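Local structure of type III Pentaketide Synthase (Neurospora crassa, 3EUO) at residues Met106-Cys111 with Leu170-Glu175. The protein probably makes pentaketide products by condensing acyl units, as a fungal type III polyketide synthase of the chalcone and stilbene synthase family. Numbering follows the deposited sequence.
Sequences MVSTTC and LVLALE
E175 sets CG beside its backbone N, anti to the carbonyl carbon (chi1 -55°), and bends at chi2 (-73°), so that the carboxylate folds back across the end of segment 106-111. T110 holds OG1 anti to its own N (chi1 -172°), which puts the hydroxyl against the backbone of the other strand: OG1 donates to L174 O at 2.7 Å, nearly along the C=O axis. One residue on, C111 N reaches E175 OE1 at 2.9 Å through the syn lone pair of that oxygen, and a weaker, more bent bond goes from the same N to OE2. The carboxylate is thus gripped where the strand pairing ends. T112 OG1 also bonds OE1, and S332 OG bonds OE2. A water links the two strands' side chains, donating to E175 OE2 at 2.8 Å and accepting from T109 OG1. With partners on both oxygens, the buried group probably stays ionised. Strands 105-109 and 168-175 run parallel as neighbours in the mixed sheet of the N-terminal half, one of the two β layers of the thiolase fold, joined by a ladder in which V107 and T109 alternate with L170, L172 and L174. V107 N donates to L170 O at 2.8 Å, and L172 N returns a bond to V107 O; T109 N donates to L172 O, and L174 N closes the ladder on T109 O at 3.2 Å. M106 and L170 lie side by side on one face with S108 and L172, where helices 70-96 and 119-127 pack, whereas V107 and V171 face helix 145-162, in the helical layer between the sheets and just after oxidised C143 (3-sulfinoalanine). Further along that face T109 CG2 meets A173 CB at 3.7 Å, and C111 packs against N116 of the second subunit.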
# COMPACT_ATOMS: atom_id res chain seq x y z
N MET A 106 3.58 -11.22 -4.24
CA MET A 106 3.49 -11.07 -2.79
C MET A 106 2.49 -9.94 -2.54
O MET A 106 2.58 -8.89 -3.17
CB MET A 106 4.87 -10.72 -2.22
CG MET A 106 4.98 -10.63 -0.71
SD MET A 106 6.72 -10.37 -0.23
CE MET A 106 7.28 -12.02 0.09
N VAL A 107 1.51 -10.18 -1.68
CA VAL A 107 0.59 -9.11 -1.26
C VAL A 107 0.70 -8.99 0.25
O VAL A 107 0.31 -9.91 0.97
CB VAL A 107 -0.89 -9.35 -1.66
CG1 VAL A 107 -1.77 -8.18 -1.22
CG2 VAL A 107 -1.02 -9.56 -3.16
N SER A 108 1.23 -7.87 0.72
CA SER A 108 1.53 -7.67 2.14
C SER A 108 0.74 -6.51 2.70
O SER A 108 0.35 -5.61 1.97
CB SER A 108 3.02 -7.41 2.36
OG SER A 108 3.81 -8.45 1.81
N THR A 109 0.52 -6.53 4.01
CA THR A 109 -0.16 -5.42 4.66
C THR A 109 0.44 -5.13 6.03
O THR A 109 0.99 -6.03 6.68
CB THR A 109 -1.69 -5.66 4.73
OG1 THR A 109 -2.37 -4.47 5.15
CG2 THR A 109 -2.03 -6.81 5.66
N THR A 110 0.37 -3.87 6.42
CA THR A 110 0.65 -3.44 7.79
C THR A 110 0.10 -2.03 7.97
O THR A 110 0.05 -1.27 7.01
CB THR A 110 2.16 -3.46 8.15
OG1 THR A 110 2.32 -3.21 9.56
CG2 THR A 110 2.96 -2.41 7.35
N CYS A 111 -0.32 -1.68 9.18
CA CYS A 111 -0.63 -0.28 9.47
C CYS A 111 0.27 0.27 10.57
O CYS A 111 0.06 1.38 11.05
CB CYS A 111 -2.11 -0.11 9.84
SG CYS A 111 -2.56 -0.96 11.35
N LEU A 170 2.26 -15.18 -2.05
CA LEU A 170 2.47 -15.04 -0.62
C LEU A 170 1.63 -13.87 -0.13
O LEU A 170 1.90 -12.72 -0.51
CB LEU A 170 3.96 -14.82 -0.29
CG LEU A 170 4.31 -14.58 1.18
CD1 LEU A 170 3.79 -15.69 2.10
CD2 LEU A 170 5.80 -14.42 1.37
N VAL A 171 0.64 -14.17 0.70
CA VAL A 171 -0.22 -13.14 1.30
C VAL A 171 0.16 -12.97 2.76
O VAL A 171 0.05 -13.91 3.55
CB VAL A 171 -1.72 -13.50 1.20
CG1 VAL A 171 -2.58 -12.25 1.46
CG2 VAL A 171 -2.06 -14.10 -0.16
N LEU A 172 0.60 -11.77 3.14
CA LEU A 172 1.28 -11.59 4.42
C LEU A 172 0.76 -10.39 5.21
O LEU A 172 0.58 -9.31 4.65
CB LEU A 172 2.79 -11.44 4.18
CG LEU A 172 3.71 -11.11 5.38
CD1 LEU A 172 3.80 -12.28 6.35
CD2 LEU A 172 5.11 -10.70 4.89
N ALA A 173 0.54 -10.59 6.50
CA ALA A 173 0.20 -9.48 7.41
C ALA A 173 1.16 -9.47 8.59
O ALA A 173 1.43 -10.51 9.19
CB ALA A 173 -1.23 -9.60 7.90
N LEU A 174 1.69 -8.29 8.90
CA LEU A 174 2.53 -8.12 10.07
C LEU A 174 2.12 -6.85 10.79
O LEU A 174 2.03 -5.78 10.19
CB LEU A 174 4.01 -8.06 9.65
CG LEU A 174 5.05 -7.56 10.66
CD1 LEU A 174 5.17 -8.47 11.89
CD2 LEU A 174 6.40 -7.41 9.98
N GLU A 175 1.88 -6.97 12.10
CA GLU A 175 1.54 -5.81 12.91
C GLU A 175 2.32 -5.84 14.21
O GLU A 175 2.41 -6.89 14.85
CB GLU A 175 0.03 -5.73 13.21
CG GLU A 175 -0.88 -5.75 11.97
CD GLU A 175 -0.87 -4.46 11.15
OE1 GLU A 175 -0.10 -3.51 11.46
OE2 GLU A 175 -1.64 -4.39 10.17
O HOH W 1 -2.90 -3.37 7.88